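Local coordinates for protein phosphoacetylglucosamine mutase (Aspergillus lentulus, PDB 5O9X) that interconverts the 6-phosphate and 1-phosphate of N-acetylglucosamine, probably through a bisphosphorylated sugar intermediate, as an alpha-D-phosphohexomutase, at residues A[59-67]-A[164-175]; A[126-134]-A[154-162]. The protein carries 1 engineered substitution. All blocks are in the same frame, centred on the assembly; numbering follows the deposited sequence.

Both interactions build the first alpha/beta/alpha domain and share its sheet, in which strands 61-66 and 127-132 are neighbours. Interaction 1 is buried: helix 164-175 lies on one face of strand 61-66 and meets it mainly through apolar side chains, with a lysine over a tryptophan at one end. Interaction 2 is only partly buried and joins strands edge to edge by backbone hydrogen bonds, with charged groups, waters and an exposed phenylalanine toward the solvent. Strand 155-161 leads directly into the helix of interaction 1, and both strands of interaction 2 lie within the loop that interaction 1 closes. The two also touch at the ends of the strands, where Met65 packs against Met162.

Interaction 1: A[59-67]-A[164-175]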
loop_
_atom_site.group_PDB
_atom_site.type_symbol
_atom_site.label_atom_id
_atom_site.label_comp_id
_atom_site.label_asym_id
_atom_site.label_seq_id
_atom_site.Cartn_x
_atom_site.Cartn_y
_atom_site.Cartn_z
ATOM N N GLY A 59 23.409 11.057 5.271
ATOM C CA GLY A 59 23.565 9.772 5.969
ATOM C C GLY A 59 22.333 9.286 6.724
ATOM O O GLY A 59 22.455 8.475 7.646
ATOM N N GLN A 60 21.147 9.754 6.329
ATOM C CA GLN A 60 19.886 9.301 6.937
ATOM C C GLN A 60 19.644 7.873 6.437
ATOM O O GLN A 60 20.088 7.518 5.367
ATOM C CB GLN A 60 18.713 10.223 6.611
ATOM C CG GLN A 60 18.546 11.418 7.570
ATOM C CD GLN A 60 17.411 12.327 7.167
ATOM O OE1 GLN A 60 17.384 12.838 6.066
ATOM N NE2 GLN A 60 16.462 12.527 8.051
ATOM N N TRP A 61 19.072 7.045 7.295
ATOM C CA TRP A 61 18.736 5.680 6.941
ATOM C C TRP A 61 17.742 5.678 5.781
ATOM O O TRP A 61 16.677 6.332 5.801
ATOM C CB TRP A 61 18.182 4.953 8.177
ATOM C CG TRP A 61 19.253 4.728 9.179
ATOM C CD1 TRP A 61 19.591 5.537 10.222
ATOM C CD2 TRP A 61 20.149 3.595 9.229
ATOM N NE1 TRP A 61 20.648 4.958 10.936
ATOM C CE2 TRP A 61 21.008 3.783 10.351
ATOM C CE3 TRP A 61 20.294 2.432 8.441
ATOM C CZ2 TRP A 61 22.013 2.876 10.692
ATOM C CZ3 TRP A 61 21.288 1.503 8.788
ATOM C CH2 TRP A 61 22.144 1.746 9.916
ATOM N N ILE A 62 18.119 4.950 4.746
ATOM C CA ILE A 62 17.180 4.663 3.614
ATOM C C ILE A 62 16.754 3.161 3.697
ATOM O O ILE A 62 17.592 2.304 3.986
ATOM C CB ILE A 62 17.930 4.949 2.312
ATOM C CG1 ILE A 62 18.232 6.482 2.185
ATOM C CG2 ILE A 62 17.159 4.485 1.049
ATOM C CD1 ILE A 62 16.981 7.367 2.294
ATOM N N GLY A 63 15.500 2.831 3.356
ATOM C CA GLY A 63 15.094 1.390 3.511
ATOM C C GLY A 63 15.003 0.781 2.116
ATOM O O GLY A 63 14.740 1.515 1.085
ATOM N N VAL A 64 15.217 -0.537 2.053
ATOM C CA VAL A 64 14.934 -1.293 0.861
ATOM C C VAL A 64 14.061 -2.484 1.283
ATOM O O VAL A 64 14.451 -3.199 2.158
ATOM C CB VAL A 64 16.244 -1.841 0.211
ATOM C CG1 VAL A 64 15.891 -2.607 -1.054
ATOM C CG2 VAL A 64 17.161 -0.683 -0.220
ATOM N N MET A 65 12.900 -2.660 0.674
ATOM C CA MET A 65 12.046 -3.817 0.991
ATOM C C MET A 65 12.076 -4.728 -0.231
ATOM O O MET A 65 11.776 -4.254 -1.353
ATOM C CB MET A 65 10.597 -3.345 1.221
ATOM C CG MET A 65 9.626 -4.496 1.557
ATOM S SD MET A 65 9.997 -5.229 3.162
ATOM C CE MET A 65 8.968 -6.681 3.031
ATOM N N VAL A 66 12.427 -5.995 -0.047
ATOM C CA VAL A 66 12.465 -6.917 -1.175
ATOM C C VAL A 66 11.121 -7.710 -1.143
ATOM O O VAL A 66 10.912 -8.536 -0.271
ATOM C CB VAL A 66 13.661 -7.868 -1.110
ATOM C CG1 VAL A 66 13.613 -8.877 -2.300
ATOM C CG2 VAL A 66 14.960 -7.000 -1.099
ATOM N N THR A 67 10.212 -7.384 -2.079
ATOM C CA THR A 67 8.932 -8.006 -2.105
ATOM C C THR A 67 8.340 -7.679 -3.480
ATOM O O THR A 67 8.653 -6.656 -4.091
ATOM C CB THR A 67 7.973 -7.400 -0.971
ATOM O OG1 THR A 67 6.732 -8.078 -1.047
ATOM C CG2 THR A 67 7.672 -5.879 -1.175
ATOM N N THR A 164 5.987 -5.166 4.826
ATOM C CA THR A 164 6.372 -3.872 4.277
ATOM C C THR A 164 6.217 -2.735 5.285
ATOM O O THR A 164 7.127 -1.940 5.434
ATOM C CB THR A 164 5.643 -3.676 2.942
ATOM O OG1 THR A 164 6.204 -4.627 2.010
ATOM C CG2 THR A 164 5.856 -2.241 2.356
ATOM N N PRO A 165 5.049 -2.606 5.928
ATOM C CA PRO A 165 4.905 -1.477 6.850
ATOM C C PRO A 165 5.863 -1.559 8.051
ATOM O O PRO A 165 6.290 -0.512 8.535
ATOM C CB PRO A 165 3.460 -1.642 7.389
ATOM C CG PRO A 165 2.744 -2.423 6.354
ATOM C CD PRO A 165 3.760 -3.289 5.654
ATOM N N GLN A 166 6.214 -2.776 8.514
ATOM C CA GLN A 166 7.303 -2.883 9.571
ATOM C C GLN A 166 8.601 -2.235 9.122
ATOM O O GLN A 166 9.227 -1.491 9.924
ATOM C CB GLN A 166 7.568 -4.304 10.009
ATOM C CG GLN A 166 6.460 -4.784 10.926
ATOM C CD GLN A 166 6.664 -6.255 11.304
ATOM O OE1 GLN A 166 7.246 -7.080 10.522
ATOM N NE2 GLN A 166 6.208 -6.597 12.506
ATOM N N LEU A 167 9.021 -2.523 7.883
ATOM C CA LEU A 167 10.242 -1.904 7.364
ATOM C C LEU A 167 10.099 -0.336 7.308
ATOM O O LEU A 167 10.991 0.383 7.761
ATOM C CB LEU A 167 10.680 -2.595 6.005
ATOM C CG LEU A 167 11.948 -1.834 5.666
ATOM C CD1 LEU A 167 13.259 -2.213 6.357
ATOM C CD2 LEU A 167 12.051 -1.410 4.238
ATOM N N HIS A 168 8.999 0.207 6.719
ATOM C CA HIS A 168 8.787 1.680 6.749
ATOM C C HIS A 168 8.832 2.281 8.182
ATOM O O HIS A 168 9.402 3.392 8.436
ATOM C CB HIS A 168 7.391 1.960 6.187
ATOM C CG HIS A 168 7.328 1.958 4.702
ATOM N ND1 HIS A 168 7.391 0.806 3.954
ATOM C CD2 HIS A 168 7.214 2.987 3.816
ATOM C CE1 HIS A 168 7.241 1.117 2.674
ATOM N NE2 HIS A 168 7.177 2.435 2.563
ATOM N N TYR A 169 8.206 1.578 9.118
ATOM C CA TYR A 169 8.234 1.941 10.560
ATOM C C TYR A 169 9.672 2.015 11.095
ATOM O O TYR A 169 10.025 3.002 11.753
ATOM C CB TYR A 169 7.357 0.949 11.417
ATOM C CG TYR A 169 7.650 1.007 12.866
ATOM C CD1 TYR A 169 6.887 1.901 13.727
ATOM C CD2 TYR A 169 8.680 0.254 13.433
ATOM C CE1 TYR A 169 7.152 1.958 15.096
ATOM C CE2 TYR A 169 8.956 0.348 14.799
ATOM C CZ TYR A 169 8.208 1.201 15.616
ATOM O OH TYR A 169 8.500 1.287 16.998
ATOM N N VAL A 170 10.501 1.008 10.788
ATOM C CA VAL A 170 11.909 0.933 11.249
ATOM C C VAL A 170 12.723 2.128 10.702
ATOM O O VAL A 170 13.489 2.734 11.453
ATOM C CB VAL A 170 12.609 -0.392 10.854
ATOM C CG1 VAL A 170 14.117 -0.356 11.139
ATOM C CG2 VAL A 170 12.000 -1.543 11.639
ATOM N N VAL A 171 12.583 2.412 9.409
ATOM C CA VAL A 171 13.246 3.564 8.756
ATOM C C VAL A 171 12.912 4.897 9.506
ATOM O O VAL A 171 13.838 5.595 9.921
ATOM C CB VAL A 171 12.877 3.699 7.261
ATOM C CG1 VAL A 171 13.550 4.994 6.696
ATOM C CG2 VAL A 171 13.401 2.426 6.490
ATOM N N ARG A 172 11.623 5.214 9.631
ATOM C CA ARG A 172 11.147 6.393 10.391
ATOM C C ARG A 172 11.715 6.392 11.829
ATOM O O ARG A 172 12.327 7.398 12.262
ATOM C CB ARG A 172 9.647 6.534 10.355
ATOM C CG ARG A 172 9.208 7.850 10.926
ATOM C CD ARG A 172 7.735 7.983 10.771
ATOM N NE ARG A 172 7.228 9.290 11.192
ATOM C CZ ARG A 172 6.019 9.738 10.841
ATOM N NH1 ARG A 172 5.225 8.986 10.089
ATOM N NH2 ARG A 172 5.593 10.935 11.219
ATOM N N CYS A 173 11.605 5.281 12.540
ATOM C CA CYS A 173 12.187 5.222 13.893
ATOM C C CYS A 173 13.668 5.554 13.937
ATOM O O CYS A 173 14.090 6.376 14.785
ATOM C CB CYS A 173 11.988 3.851 14.584
ATOM S SG CYS A 173 10.251 3.632 14.993
ATOM N N LYS A 174 14.476 4.928 13.080
ATOM C CA LYS A 174 15.923 5.146 13.195
ATOM C C LYS A 174 16.273 6.641 12.835
ATOM O O LYS A 174 17.280 7.201 13.296
ATOM C CB LYS A 174 16.703 4.198 12.290
ATOM C CG LYS A 174 16.556 2.723 12.580
ATOM C CD LYS A 174 17.486 1.937 11.701
ATOM C CE LYS A 174 18.909 1.990 12.253
ATOM N NZ LYS A 174 19.056 1.376 13.590
ATOM N N ASN A 175 15.468 7.268 11.987
ATOM C CA ASN A 175 15.784 8.645 11.600
ATOM C C ASN A 175 15.236 9.689 12.585
ATOM O O ASN A 175 15.490 10.874 12.415
ATOM C CB ASN A 175 15.319 8.938 10.183
ATOM C CG ASN A 175 16.178 8.233 9.138
ATOM O OD1 ASN A 175 15.640 7.645 8.194
ATOM N ND2 ASN A 175 17.476 8.258 9.308
#
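Lys174 lays its CE over the six-membered ring of Trp61, 3.6 Å from the ring centroid, a CH-pi contact. A bend at chi3 (79°) brings CE down onto the indole, and a second bend at chi4 keeps NZ over the same ring as a cation-pi partner, 4.7 Å from the centroid. The amide of Asn175 sits against the backbone of Trp61 and beside CB of Gln60. Farther along, Val171 uses both branches: CG1 meets Trp61 O at 3.5 Å and CG2 rests 3.6 Å from Gly63 CA. With only hydrogens on Gly63 CA, Val171 CG2 packs directly on the strand backbone. Leu167 follows, its CD2 resting over the strand backbone, 3.6 Å from Val64 O, and touching Met65 CB.

Strand 61-66 and helix 164-175 run antiparallel, their axes 172° apart and 8.1 Å at closest approach, the helix covering one face of the sheet as a layer of the alpha/beta/alpha domain I of the phosphohexomutases.

At the N-terminal end of the helix, Met65 CG lies 3.5 Å from Thr164 OG1, and the bend at chi2 sets SD beside Leu167 CB. Thr67 crosses Thr164 at about a right angle, its CG2 touching the same hydroxyl. Thr164 OG1 is itself hydrogen-bonded to Asp286, and Thr67 OG1 to Asp133. Thr164 O takes two donors from His168, the backbone N and ND1; the latter comes from above the carbonyl plane, yet Thr164 O stays near the plane of the imidazole. Thr67 has its side chain about 6 Å from the bound glucose 1,6-bisphosphate, and its OG1 also bonds the backbone N of Ala69, the engineered position.

Interaction 2: A[126-134]-A[154-162]; sequences ARVVFARDT and AEFIDMKFM. Unlike the reference sequence in segment 154-162: Phe161 (reference Tyr).
Strands 127-132 and 155-161 run parallel, 12° between their directions and their axes 4.8 Å apart at closest approach, in register from Arg127 opposite Glu155 to Phe130 opposite Asp158. A beta bulge shifts the pairing by one residue, setting Arg132 opposite Phe161. Met159 N bonds Phe130 O at 2.8 Å before the shift; Lys160 O receives Arg132 N after it.

The Phe130 ring lies across Asp158, whose CA makes a CH-pi contact over one face, and Phe130 CE1 comes within 3.4 Å of Asp158 CG. This position follows from chi1 of 59°, which swings the ring over the neighbouring strand. Phe130 CE2 meets Phe156 CD1 at 3.6 Å, that atom lying at the Phe130 ring edge. On the opposite face of the sheet Val129 CG2 packs 3.5 Å from Met159 CG, and Arg127 NE gives a weak hydrogen bond to Glu155 OE1 within a salt bridge, while NH1 is held by Gly59 O.

At the bulge, Asp158 OD1 accepts from Lys160 N in an Asx turn, while OD2 takes Lys160 NZ at 2.8 Å. Arg132 lies alongside the lysine, its NH1 a long 3.6 Å from Asp158 OD2. Water 1 joins NH1, Asp158 OD1 and Lys160 O; water 2 accepts from both cations and probably eases their closeness. Arg132 CZ stands 4.7 Å from the centroid of the Phe161 ring, an off-centre cation-pi contact, with the guanidinium steeply inclined to the ring.

These strands are the two arms of a right-handed beta-alpha-beta unit whose linking helix 138-151 covers Phe130 and Phe156. Helix 40-56 packs on Ala126 and Val128, helix 164-176 on Val129 and Met162 from the other side, and strand 61-66 bonds the far edge of strand 127-132, leaving 155-161 outermost.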
loop_
_atom_site.group_PDB
_atom_site.type_symbol
_atom_site.label_atom_id
_atom_site.label_comp_id
_atom_site.label_asym_id
_atom_site.label_seq_id
_atom_site.Cartn_x
_atom_site.Cartn_y
_atom_site.Cartn_z
ATOM N N ALA A 126 26.767 6.490 4.258
ATOM C CA ALA A 126 25.512 5.944 3.711
ATOM C C ALA A 126 25.044 4.891 4.698
ATOM O O ALA A 126 25.870 4.043 5.130
ATOM C CB ALA A 126 25.792 5.314 2.356
ATOM N N ARG A 127 23.736 4.944 5.039
ATOM C CA ARG A 127 23.149 4.004 5.989
ATOM C C ARG A 127 21.845 3.409 5.357
ATOM O O ARG A 127 20.955 4.156 4.976
ATOM C CB ARG A 127 22.874 4.725 7.333
ATOM C CG ARG A 127 24.164 5.156 8.071
ATOM C CD ARG A 127 23.810 5.761 9.418
ATOM N NE ARG A 127 24.986 6.318 10.095
ATOM C CZ ARG A 127 25.373 7.602 10.015
ATOM N NH1 ARG A 127 24.678 8.506 9.317
ATOM N NH2 ARG A 127 26.455 7.985 10.681
ATOM N N VAL A 128 21.827 2.092 5.160
ATOM C CA VAL A 128 20.709 1.402 4.484
ATOM C C VAL A 128 20.204 0.261 5.392
ATOM O O VAL A 128 20.970 -0.472 5.945
ATOM C CB VAL A 128 21.121 0.968 3.062
ATOM C CG1 VAL A 128 20.034 0.135 2.329
ATOM C CG2 VAL A 128 21.506 2.201 2.239
ATOM N N VAL A 129 18.892 0.148 5.560
ATOM C CA VAL A 129 18.294 -0.981 6.351
ATOM C C VAL A 129 17.327 -1.723 5.367
ATOM O O VAL A 129 16.616 -1.080 4.573
ATOM C CB VAL A 129 17.619 -0.428 7.672
ATOM C CG1 VAL A 129 16.597 0.676 7.386
ATOM C CG2 VAL A 129 16.892 -1.542 8.466
ATOM N N PHE A 130 17.280 -3.054 5.409
ATOM C CA PHE A 130 16.461 -3.786 4.464
ATOM C C PHE A 130 15.789 -4.983 5.131
ATOM O O PHE A 130 16.182 -5.357 6.225
ATOM C CB PHE A 130 17.298 -4.147 3.234
ATOM C CG PHE A 130 18.517 -4.979 3.510
ATOM C CD1 PHE A 130 18.399 -6.382 3.776
ATOM C CD2 PHE A 130 19.807 -4.410 3.463
ATOM C CE1 PHE A 130 19.530 -7.176 4.019
ATOM C CE2 PHE A 130 20.960 -5.238 3.696
ATOM C CZ PHE A 130 20.807 -6.610 3.957
ATOM N N ALA A 131 14.738 -5.516 4.480
ATOM C CA ALA A 131 13.974 -6.659 4.959
ATOM C C ALA A 131 13.349 -7.262 3.714
ATOM O O ALA A 131 13.520 -6.715 2.592
ATOM C CB ALA A 131 12.892 -6.179 5.913
ATOM N N ARG A 132 12.665 -8.408 3.882
ATOM C CA ARG A 132 12.087 -9.049 2.764
ATOM C C ARG A 132 10.855 -9.796 3.258
ATOM O O ARG A 132 10.729 -10.048 4.477
ATOM C CB ARG A 132 13.084 -10.116 2.193
ATOM C CG ARG A 132 13.539 -11.213 3.198
ATOM C CD ARG A 132 14.973 -11.759 2.804
ATOM N NE ARG A 132 15.390 -13.048 3.485
ATOM C CZ ARG A 132 16.396 -13.367 4.290
ATOM N NH1 ARG A 132 17.304 -12.480 4.866
ATOM N NH2 ARG A 132 16.458 -14.672 4.602
ATOM N N ASP A 133 9.966 -10.131 2.330
ATOM C CA ASP A 133 8.826 -10.981 2.685
ATOM C C ASP A 133 9.338 -12.468 2.531
ATOM O O ASP A 133 10.550 -12.685 2.485
ATOM C CB ASP A 133 7.568 -10.648 1.814
ATOM C CG ASP A 133 7.765 -10.970 0.346
ATOM O OD1 ASP A 133 8.800 -11.601 -0.029
ATOM O OD2 ASP A 133 6.857 -10.591 -0.475
ATOM N N THR A 134 8.419 -13.443 2.438
ATOM C CA THR A 134 8.759 -14.852 2.539
ATOM C C THR A 134 9.164 -15.490 1.203
ATOM O O THR A 134 9.373 -16.709 1.173
ATOM C CB THR A 134 7.607 -15.681 3.165
ATOM O OG1 THR A 134 6.397 -15.457 2.393
ATOM C CG2 THR A 134 7.402 -15.294 4.655
ATOM N N ALA A 154 28.518 1.234 2.352
ATOM C CA ALA A 154 27.436 1.708 3.185
ATOM C C ALA A 154 27.509 0.892 4.506
ATOM O O ALA A 154 27.953 -0.276 4.495
ATOM C CB ALA A 154 26.077 1.474 2.461
ATOM N N GLU A 155 27.090 1.499 5.621
ATOM C CA GLU A 155 26.674 0.790 6.829
ATOM C C GLU A 155 25.281 0.198 6.521
ATOM O O GLU A 155 24.412 0.924 5.973
ATOM C CB GLU A 155 26.484 1.797 7.949
ATOM C CG GLU A 155 26.170 1.253 9.323
ATOM C CD GLU A 155 26.097 2.378 10.358
ATOM O OE1 GLU A 155 26.542 3.534 10.092
ATOM O OE2 GLU A 155 25.594 2.102 11.469
ATOM N N PHE A 156 25.042 -1.064 6.900
ATOM C CA PHE A 156 23.711 -1.702 6.572
ATOM C C PHE A 156 23.271 -2.699 7.614
ATOM O O PHE A 156 24.118 -3.259 8.317
ATOM C CB PHE A 156 23.620 -2.306 5.143
ATOM C CG PHE A 156 24.605 -3.385 4.849
ATOM C CD1 PHE A 156 24.283 -4.758 5.045
ATOM C CD2 PHE A 156 25.853 -3.053 4.307
ATOM C CE1 PHE A 156 25.185 -5.755 4.707
ATOM C CE2 PHE A 156 26.761 -4.068 3.944
ATOM C CZ PHE A 156 26.425 -5.415 4.177
ATOM N N ILE A 157 21.946 -2.851 7.753
ATOM C CA ILE A 157 21.347 -3.773 8.741
ATOM C C ILE A 157 20.330 -4.618 7.984
ATOM O O ILE A 157 19.529 -4.055 7.234
ATOM C CB ILE A 157 20.638 -3.025 9.866
ATOM C CG1 ILE A 157 21.682 -2.242 10.721
ATOM C CG2 ILE A 157 19.806 -3.971 10.728
ATOM C CD1 ILE A 157 21.012 -1.222 11.598
ATOM N N ASP A 158 20.432 -5.933 8.164
ATOM C CA ASP A 158 19.476 -6.913 7.602
ATOM C C ASP A 158 18.433 -7.147 8.681
ATOM O O ASP A 158 18.737 -7.778 9.682
ATOM C CB ASP A 158 20.244 -8.207 7.261
ATOM C CG ASP A 158 19.321 -9.314 6.695
ATOM O OD1 ASP A 158 18.100 -9.139 6.697
ATOM O OD2 ASP A 158 19.829 -10.355 6.312
ATOM N N MET A 159 17.193 -6.671 8.477
ATOM C CA MET A 159 16.104 -6.998 9.429
ATOM C C MET A 159 15.394 -8.304 9.180
ATOM O O MET A 159 14.320 -8.516 9.787
ATOM C CB MET A 159 15.050 -5.921 9.522
ATOM C CG MET A 159 15.563 -4.510 9.792
ATOM S SD MET A 159 16.263 -4.452 11.430
ATOM C CE MET A 159 14.788 -4.398 12.485
ATOM N N LYS A 160 15.904 -9.132 8.263
ATOM C CA LYS A 160 15.335 -10.505 8.005
ATOM C C LYS A 160 13.895 -10.391 7.429
ATOM O O LYS A 160 13.702 -9.570 6.513
ATOM C CB LYS A 160 15.419 -11.454 9.233
ATOM C CG LYS A 160 16.879 -11.567 9.843
ATOM C CD LYS A 160 17.751 -12.094 8.728
ATOM C CE LYS A 160 19.163 -12.488 9.105
ATOM N NZ LYS A 160 19.740 -12.797 7.750
ATOM N N PHE A 161 12.934 -11.171 7.967
ATOM C CA PHE A 161 11.577 -11.168 7.466
ATOM C C PHE A 161 10.741 -10.120 8.212
ATOM O O PHE A 161 10.600 -10.179 9.477
ATOM C CB PHE A 161 10.935 -12.566 7.691
ATOM C CG PHE A 161 11.600 -13.645 6.876
ATOM C CD1 PHE A 161 11.247 -13.857 5.537
ATOM C CD2 PHE A 161 12.624 -14.406 7.434
ATOM C CE1 PHE A 161 11.890 -14.879 4.756
ATOM C CE2 PHE A 161 13.282 -15.400 6.661
ATOM C CZ PHE A 161 12.885 -15.675 5.351
ATOM N N MET A 162 10.114 -9.232 7.451
ATOM C CA MET A 162 9.198 -8.249 8.029
ATOM C C MET A 162 8.131 -7.937 6.994
ATOM O O MET A 162 8.308 -8.176 5.788
ATOM C CB MET A 162 9.967 -6.931 8.372
ATOM C CG MET A 162 11.025 -7.096 9.497
ATOM S SD MET A 162 11.307 -5.595 10.483
ATOM C CE MET A 162 11.685 -4.547 9.207
HETATM O O HOH W 1 16.069 -9.633 4.799
HETATM O O HOH W 2 18.726 -15.129 6.555
#